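6-aminohexanoate-dimer hydrolase (Bacillus anthracis, PDB 4GB7) probably hydrolyses the amide bond of 6-aminohexanoate dimers or related substrates, as a serine hydrolase of the beta-lactamase family. Local coordinates at residues Tyr52-Tyr57 with Lys109-Val114; Glu124-Phe127 with Asn131-Glu134. One frame throughout, in Å; residues are numbered along the deposited sequence.

Contact 1 of 2, residues Tyr52-Tyr57 with Lys109-Val114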
ATOM      1  N   TYR A  52      16.147  -3.759  13.598  1.00 22.55           N
ATOM      2  CA  TYR A  52      15.395  -2.583  14.069  1.00 23.65           C
ATOM      3  C   TYR A  52      14.033  -2.486  13.426  1.00 19.57           C
ATOM      4  O   TYR A  52      13.043  -2.147  14.116  1.00 19.96           O
ATOM      5  CB  TYR A  52      16.198  -1.293  13.903  1.00 24.09           C
ATOM      6  CG  TYR A  52      17.566  -1.448  14.558  1.00 23.23           C
ATOM      7  CD1 TYR A  52      18.702  -1.690  13.803  1.00 27.37           C
ATOM      8  CD2 TYR A  52      17.693  -1.427  15.940  1.00 23.82           C
ATOM      9  CE1 TYR A  52      19.927  -1.910  14.415  1.00 27.82           C
ATOM     10  CE2 TYR A  52      18.908  -1.635  16.546  1.00 28.22           C
ATOM     11  CZ  TYR A  52      20.020  -1.849  15.782  1.00 29.48           C
ATOM     12  OH  TYR A  52      21.202  -2.076  16.412  1.00 32.96           O
ATOM     13  N   LEU A  53      13.960  -2.815  12.144  1.00 20.40           N
ATOM     14  CA  LEU A  53      12.714  -2.721  11.390  1.00 18.80           C
ATOM     15  C   LEU A  53      11.593  -3.616  11.977  1.00 17.24           C
ATOM     16  O   LEU A  53      10.432  -3.318  11.903  1.00 18.96           O
ATOM     17  CB  LEU A  53      12.979  -3.107   9.935  1.00 21.63           C
ATOM     18  CG  LEU A  53      11.822  -3.091   8.936  1.00 18.63           C
ATOM     19  CD1 LEU A  53      11.202  -1.738   8.714  1.00 18.30           C
ATOM     20  CD2 LEU A  53      12.227  -3.721   7.583  1.00 20.47           C
ATOM     21  N   ARG A  54      11.937  -4.757  12.569  1.00 18.47           N
ATOM     22  CA  ARG A  54      10.898  -5.583  13.148  1.00 20.32           C
ATOM     23  C   ARG A  54      10.131  -4.865  14.263  1.00 18.80           C
ATOM     24  O   ARG A  54       8.965  -5.144  14.496  1.00 20.19           O
ATOM     25  CB  ARG A  54      11.506  -6.902  13.658  1.00 19.50           C
ATOM     26  CG  ARG A  54      12.337  -7.530  12.551  1.00 22.94           C
ATOM     27  CD  ARG A  54      12.180  -8.960  12.397  1.00 28.11           C
ATOM     28  NE  ARG A  54      10.801  -9.302  12.127  1.00 22.70           N
ATOM     29  CZ  ARG A  54      10.393 -10.545  12.132  1.00 19.13           C
ATOM     30  NH1 ARG A  54      11.250 -11.498  12.488  1.00 23.82           N
ATOM     31  NH2 ARG A  54       9.129 -10.836  11.970  1.00 19.33           N
ATOM     32  N   TRP A  55      10.808  -3.925  14.932  1.00 18.07           N
ATOM     33  CA  TRP A  55      10.184  -3.042  15.912  1.00 19.61           C
ATOM     34  C   TRP A  55       9.579  -1.833  15.268  1.00 19.31           C
ATOM     35  O   TRP A  55       8.400  -1.472  15.555  1.00 18.70           O
ATOM     36  CB  TRP A  55      11.200  -2.608  16.958  1.00 20.79           C
ATOM     37  CG  TRP A  55      10.568  -1.865  18.071  1.00 20.52           C
ATOM     38  CD1 TRP A  55      10.020  -2.374  19.252  1.00 23.44           C
ATOM     39  CD2 TRP A  55      10.376  -0.436  18.154  1.00 24.08           C
ATOM     40  NE1 TRP A  55       9.474  -1.370  20.010  1.00 24.28           N
ATOM     41  CE2 TRP A  55       9.666  -0.184  19.416  1.00 25.62           C
ATOM     42  CE3 TRP A  55      10.696   0.642  17.330  1.00 20.62           C
ATOM     43  CZ2 TRP A  55       9.343   1.100  19.839  1.00 26.45           C
ATOM     44  CZ3 TRP A  55      10.345   1.934  17.771  1.00 24.28           C
ATOM     45  CH2 TRP A  55       9.675   2.143  18.989  1.00 25.05           C
ATOM     46  N   SER A  56      10.365  -1.104  14.490  1.00 18.83           N
ATOM     47  CA  SER A  56       9.812   0.139  13.939  1.00 19.33           C
ATOM     48  C   SER A  56       8.498  -0.071  13.159  1.00 19.93           C
ATOM     49  O   SER A  56       7.519   0.694  13.342  1.00 20.38           O
ATOM     50  CB  SER A  56      10.870   0.853  13.108  1.00 25.44           C
ATOM     51  OG  SER A  56      11.135   0.108  11.968  1.00 24.54           O
ATOM     52  N   TYR A  57       8.446  -1.112  12.306  1.00 17.72           N
ATOM     53  CA  TYR A  57       7.244  -1.381  11.506  1.00 16.84           C
ATOM     54  C   TYR A  57       6.086  -2.024  12.247  1.00 18.82           C
ATOM     55  O   TYR A  57       5.055  -2.316  11.628  1.00 19.53           O
ATOM     56  CB  TYR A  57       7.582  -2.131  10.180  1.00 17.02           C
ATOM     57  CG  TYR A  57       7.343  -1.288   8.921  1.00 16.73           C
ATOM     58  CD1 TYR A  57       7.721   0.013   8.850  1.00 18.34           C
ATOM     59  CD2 TYR A  57       6.712  -1.844   7.801  1.00 15.56           C
ATOM     60  CE1 TYR A  57       7.475   0.768   7.729  1.00 18.51           C
ATOM     61  CE2 TYR A  57       6.445  -1.122   6.702  1.00 19.73           C
ATOM     62  CZ  TYR A  57       6.860   0.184   6.633  1.00 18.35           C
ATOM     63  OH  TYR A  57       6.567   0.924   5.492  1.00 20.36           O
ATOM     64  N   LYS A 109      10.321 -13.335   7.834  1.00 17.26           N
ATOM     65  CA  LYS A 109      10.069 -12.189   8.702  1.00 16.25           C
ATOM     66  C   LYS A 109       8.650 -11.657   8.496  1.00 17.48           C
ATOM     67  O   LYS A 109       8.395 -10.489   8.656  1.00 18.44           O
ATOM     68  CB  LYS A 109      11.154 -11.128   8.576  1.00 17.55           C
ATOM     69  CG  LYS A 109      12.503 -11.709   9.006  1.00 15.97           C
ATOM     70  CD  LYS A 109      13.655 -10.706   8.855  1.00 22.37           C
ATOM     71  CE  LYS A 109      14.949 -11.198   9.457  1.00 29.10           C
ATOM     72  NZ  LYS A 109      15.468 -12.425   8.822  1.00 29.48           N
ATOM     73  N   THR A 110       7.713 -12.549   8.179  1.00 16.80           N
ATOM     74  CA  THR A 110       6.309 -12.195   8.204  1.00 16.30           C
ATOM     75  C   THR A 110       5.872 -11.885   9.654  1.00 16.89           C
ATOM     76  O   THR A 110       6.281 -12.537  10.619  1.00 17.56           O
ATOM     77  CB  THR A 110       5.460 -13.350   7.658  1.00 15.08           C
ATOM     78  OG1 THR A 110       5.873 -13.658   6.320  1.00 17.02           O
ATOM     79  CG2 THR A 110       3.909 -13.097   7.828  1.00 17.05           C
ATOM     80  N   ASP A 111       5.079 -10.851   9.796  1.00 15.25           N
ATOM     81  CA  ASP A 111       4.476 -10.473  11.091  1.00 15.25           C
ATOM     82  C   ASP A 111       3.002 -10.883  11.209  1.00 16.76           C
ATOM     83  O   ASP A 111       2.551 -11.181  12.326  1.00 16.51           O
ATOM     84  CB  ASP A 111       4.590  -8.962  11.338  1.00 16.44           C
ATOM     85  CG  ASP A 111       6.018  -8.488  11.519  1.00 16.62           C
ATOM     86  OD1 ASP A 111       6.837  -9.170  12.164  1.00 17.20           O
ATOM     87  OD2 ASP A 111       6.338  -7.412  11.016  1.00 18.79           O
ATOM     88  N   ALA A 112       2.263 -10.795  10.087  1.00 15.64           N
ATOM     89  CA  ALA A 112       0.861 -11.159  10.027  1.00 15.97           C
ATOM     90  C   ALA A 112       0.505 -11.733   8.684  1.00 13.85           C
ATOM     91  O   ALA A 112       0.955 -11.245   7.648  1.00 17.15           O
ATOM     92  CB  ALA A 112      -0.036  -9.959  10.316  1.00 17.98           C
ATOM     93  N   PHE A 113      -0.365 -12.728   8.724  1.00 15.57           N
ATOM     94  CA  PHE A 113      -0.827 -13.388   7.521  1.00 15.22           C
ATOM     95  C   PHE A 113      -2.295 -13.722   7.744  1.00 16.56           C
ATOM     96  O   PHE A 113      -2.627 -14.410   8.678  1.00 16.23           O
ATOM     97  CB  PHE A 113       0.033 -14.590   7.203  1.00 15.83           C
ATOM     98  CG  PHE A 113      -0.242 -15.201   5.877  1.00 16.32           C
ATOM     99  CD1 PHE A 113       0.252 -14.619   4.719  1.00 16.78           C
ATOM    100  CD2 PHE A 113      -1.021 -16.349   5.759  1.00 15.49           C
ATOM    101  CE1 PHE A 113       0.008 -15.194   3.486  1.00 16.63           C
ATOM    102  CE2 PHE A 113      -1.217 -16.949   4.537  1.00 16.49           C
ATOM    103  CZ  PHE A 113      -0.741 -16.349   3.391  1.00 18.07           C
ATOM    104  N   VAL A 114      -3.162 -13.148   6.917  1.00 13.37           N
ATOM    105  CA  VAL A 114      -4.602 -13.351   7.012  1.00 16.71           C
ATOM    106  C   VAL A 114      -5.164 -13.809   5.658  1.00 15.17           C
ATOM    107  O   VAL A 114      -4.921 -13.136   4.610  1.00 17.25           O
ATOM    108  CB  VAL A 114      -5.298 -12.059   7.440  1.00 17.12           C
ATOM    109  CG1 VAL A 114      -6.819 -12.199   7.408  1.00 18.66           C
ATOM    110  CG2 VAL A 114      -4.798 -11.583   8.829  1.00 15.48           C
TER
HETATM  111  O   HOH W   1       8.117  -7.866  14.269  1.00 18.80           O
HETATM  112  O   HOH W   2       8.639 -13.628  11.525  1.00 20.79           O
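Arg-54 reaches from the short helix 52-56 to the start of strand 110-117 and meets the carboxylate of Asp-111. The bond is a salt bridge, with Arg-54 NH2 2.8 Å from Asp-111 OD1 and an N-H...O angle of 155°. OD1 is met on its syn side, but from a position tilted 33° out of the carboxylate plane. Lys-109 packs over one face of the guanidinium. Its CB sits above the centre, 3.7 Å from Arg-54 CZ, and its CG lies equally close to NH1. The aliphatic part of the lysine does this touching; its amine, Lys-109 NZ, stays 5.7 Å from Arg-54 NH1. The arginine chain bends at chi2 and chi3, which carries the group from the helix to this flank of Lys-109.

Two waters extend the polar contact. One lies between Arg-54 O and Asp-111 OD1, within hydrogen-bonding distance of each. The other lies at the edge of the guanidinium, accepts from Arg-54 NH2 at 2.9 Å and is also within hydrogen-bonding distance of Thr-110 O.

Ser-394 positions both charged partners: its hydroxyl is hydrogen-bonded to Arg-54 NE and to Asp-111 OD2. His-136 NE2 also bonds to OD2. The carboxylate of this buried aspartate is thus held at both oxygens, and the positive guanidinium probably favours its charged form.

Lys-109, with positive phi, is the C-prime residue of the Schellman motif that ends helix 101-107. The strand starts at the next residue. Asp-111 and Ala-112 both face Phe-392 in a classic beta bulge against strand 387-393. The contact therefore ties helix 52-56 to the junction between helix 101-107 and the five-stranded antiparallel sheet, where strand 110-117 runs between strands 120-126 and 387-393.

Contact 2 of 2, residues Glu124-Phe127 with Asn131-Glu134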
ATOM      1  N   GLU A 124      -5.372 -17.100  10.148  1.00 16.33           N
ATOM      2  CA  GLU A 124      -4.579 -15.951  10.553  1.00 15.61           C
ATOM      3  C   GLU A 124      -3.476 -16.377  11.470  1.00 18.43           C
ATOM      4  O   GLU A 124      -3.696 -17.197  12.390  1.00 19.16           O
ATOM      5  CB  GLU A 124      -5.385 -14.830  11.192  1.00 18.15           C
ATOM      6  CG  GLU A 124      -6.214 -15.255  12.369  1.00 20.78           C
ATOM      7  CD  GLU A 124      -6.935 -14.127  13.080  1.00 22.41           C
ATOM      8  OE1 GLU A 124      -6.744 -12.948  12.733  1.00 19.87           O
ATOM      9  OE2 GLU A 124      -7.718 -14.440  14.008  1.00 23.06           O
ATOM     10  N   ARG A 125      -2.292 -15.800  11.227  1.00 17.75           N
ATOM     11  CA  ARG A 125      -1.147 -16.044  12.053  1.00 17.59           C
ATOM     12  C   ARG A 125      -0.392 -14.760  12.253  1.00 17.84           C
ATOM     13  O   ARG A 125      -0.275 -13.958  11.317  1.00 17.48           O
ATOM     14  CB  ARG A 125      -0.228 -17.077  11.444  1.00 16.72           C
ATOM     15  CG  ARG A 125      -0.841 -18.475  11.379  1.00 19.25           C
ATOM     16  CD  ARG A 125      -0.820 -19.117  12.761  1.00 17.38           C
ATOM     17  NE  ARG A 125      -1.365 -20.463  12.692  1.00 19.44           N
ATOM     18  CZ  ARG A 125      -2.640 -20.842  12.860  1.00 19.66           C
ATOM     19  NH1 ARG A 125      -3.644 -19.975  13.038  1.00 19.95           N
ATOM     20  NH2 ARG A 125      -2.922 -22.156  12.825  1.00 20.23           N
ATOM     21  N   TYR A 126       0.096 -14.578  13.481  1.00 16.71           N
ATOM     22  CA  TYR A 126       0.876 -13.403  13.928  1.00 16.34           C
ATOM     23  C   TYR A 126       2.195 -13.900  14.480  1.00 16.74           C
ATOM     24  O   TYR A 126       2.240 -14.947  15.182  1.00 18.93           O
ATOM     25  CB  TYR A 126       0.103 -12.565  14.949  1.00 18.46           C
ATOM     26  CG  TYR A 126      -1.214 -12.089  14.387  1.00 16.49           C
ATOM     27  CD1 TYR A 126      -1.292 -10.927  13.649  1.00 17.93           C
ATOM     28  CD2 TYR A 126      -2.351 -12.906  14.428  1.00 18.91           C
ATOM     29  CE1 TYR A 126      -2.473 -10.562  13.046  1.00 18.99           C
ATOM     30  CE2 TYR A 126      -3.542 -12.546  13.844  1.00 18.48           C
ATOM     31  CZ  TYR A 126      -3.592 -11.404  13.112  1.00 15.96           C
ATOM     32  OH  TYR A 126      -4.778 -11.060  12.508  1.00 18.16           O
ATOM     33  N   PHE A 127       3.278 -13.210  14.161  1.00 18.35           N
ATOM     34  CA  PHE A 127       4.610 -13.772  14.405  1.00 17.65           C
ATOM     35  C   PHE A 127       5.454 -12.789  15.218  1.00 16.79           C
ATOM     36  O   PHE A 127       5.166 -11.610  15.259  1.00 18.89           O
ATOM     37  CB  PHE A 127       5.342 -14.070  13.103  1.00 16.77           C
ATOM     38  CG  PHE A 127       4.673 -15.070  12.204  1.00 16.29           C
ATOM     39  CD1 PHE A 127       3.668 -14.692  11.342  1.00 18.53           C
ATOM     40  CD2 PHE A 127       5.070 -16.371  12.205  1.00 18.47           C
ATOM     41  CE1 PHE A 127       3.035 -15.609  10.524  1.00 18.01           C
ATOM     42  CE2 PHE A 127       4.452 -17.309  11.387  1.00 20.99           C
ATOM     43  CZ  PHE A 127       3.440 -16.922  10.529  1.00 20.37           C
ATOM     44  N   ASN A 131       1.455  -7.936  17.970  1.00 21.49           N
ATOM     45  CA  ASN A 131       0.089  -7.888  18.509  1.00 18.79           C
ATOM     46  C   ASN A 131      -0.880  -7.630  17.369  1.00 18.00           C
ATOM     47  O   ASN A 131      -0.818  -6.586  16.699  1.00 21.25           O
ATOM     48  CB  ASN A 131       0.007  -6.760  19.582  1.00 20.60           C
ATOM     49  CG  ASN A 131      -1.385  -6.629  20.246  1.00 22.11           C
ATOM     50  OD1 ASN A 131      -2.399  -7.000  19.689  1.00 24.06           O
ATOM     51  ND2 ASN A 131      -1.405  -6.048  21.465  1.00 28.38           N
ATOM     52  N   GLU A 132      -1.790  -8.580  17.167  1.00 20.89           N
ATOM     53  CA  GLU A 132      -2.772  -8.526  16.083  0.60 19.61           C
ATOM     54  C   GLU A 132      -3.596  -7.257  16.057  1.00 19.95           C
ATOM     55  O   GLU A 132      -4.137  -6.861  14.986  1.00 19.80           O
ATOM     56  CB  GLU A 132      -3.728  -9.715  16.160  0.60 18.65           C
ATOM     57  CG  GLU A 132      -4.474  -9.864  17.483  0.60 22.02           C
ATOM     58  CD  GLU A 132      -5.045 -11.258  17.658  0.60 24.75           C
ATOM     59  OE1 GLU A 132      -4.518 -12.026  18.483  0.60 27.95           O
ATOM     60  OE2 GLU A 132      -6.019 -11.603  16.958  0.60 25.98           O
ATOM     61  N   SER A 133      -3.713  -6.609  17.205  1.00 17.20           N
ATOM     62  CA  SER A 133      -4.604  -5.423  17.298  0.60 20.10           C
ATOM     63  C   SER A 133      -3.860  -4.085  17.183  1.00 19.50           C
ATOM     64  O   SER A 133      -4.488  -3.022  17.258  1.00 20.39           O
ATOM     65  CB  SER A 133      -5.428  -5.468  18.596  0.60 21.21           C
ATOM     66  OG  SER A 133      -6.329  -6.579  18.625  0.60 21.43           O
ATOM     67  N   GLU A 134      -2.545  -4.135  16.987  1.00 17.93           N
ATOM     68  CA  GLU A 134      -1.718  -2.911  16.867  1.00 17.80           C
ATOM     69  C   GLU A 134      -1.430  -2.635  15.411  1.00 17.32           C
ATOM     70  O   GLU A 134      -1.084  -3.521  14.669  1.00 18.81           O
ATOM     71  CB  GLU A 134      -0.418  -3.011  17.631  1.00 21.69           C
ATOM     72  CG  GLU A 134      -0.593  -3.014  19.145  1.00 24.92           C
ATOM     73  CD  GLU A 134      -1.081  -1.684  19.733  1.00 32.07           C
ATOM     74  OE1 GLU A 134      -0.824  -0.587  19.199  1.00 29.78           O
ATOM     75  OE2 GLU A 134      -1.774  -1.715  20.749  1.00 37.32           O
TER
HETATM   76  O   HOH W   3      -6.130 -14.238  16.373  1.00 36.38           O
HETATM   77  O   HOH W   4      -5.637  -8.242  12.884  1.00 19.41           O
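A type I beta turn from Asn-131 to Glu-134, in the loop that follows strand 120-126, folds back against the end of that strand. Glu-134 N bonds to Asn-131 O, and Asn-131 OD1 accepts from Ser-133 N to make an Asx turn. The turn presents Glu-132 to the ring of Tyr-126. Glu-132 CB stands over the ring centre in a CH-pi contact, 3.4 Å from the Tyr-126 centroid and 11° off the ring normal. The two side chains cross at about a right angle. Beyond CG the glutamate chain is extended, which carries OE2 past the ring toward Glu-124.

The phenol end is held too. Tyr-126 OH donates to Glu-124 OE1 at 2.7 Å, on the anti side and tilted out of the carboxylate plane. A water donates to both Tyr-126 OH and Glu-132 O, joining the tyrosine to the turn.

Glu-132 is modelled in two conformers; its carboxylate contacts are those of the one described. In it, Glu-124 OE2 and Glu-132 OE2 come within 4.4 Å of each other. A water donates to both, at 2.7 Å from Glu-132 OE2 and weakly to Glu-124 OE2. Arg-308, from helix 307-318, forms salt bridges through NH2 with Glu-124 OE1 and Glu-132 OE2. In this conformer the shared positive charge may offset the repulsion between the two carboxylates and favour their ionised forms.

How the contacts relate
The centres of contacts 1 and 2 are about 9 Å apart. Both segments of contact 1 come before those of contact 2 in the sequence. Strands 110-117 and 120-126 are consecutive and lie side by side in the five-stranded antiparallel sheet. Asp-111 O to Phe-127 N (2.8 Å) and Phe-113 N to Arg-125 O (2.9 Å) are probable hydrogen bonds between the two contacts. The CB of Ala-112 also packs on CD1 of Tyr-126. One contact brings in an N-terminal helix and the other the loop leading to strand 136-137, so a helix from far earlier in the chain and the loop that continues strand 120-126 both pack at this region of the sheet in the beta-lactamase-type fold.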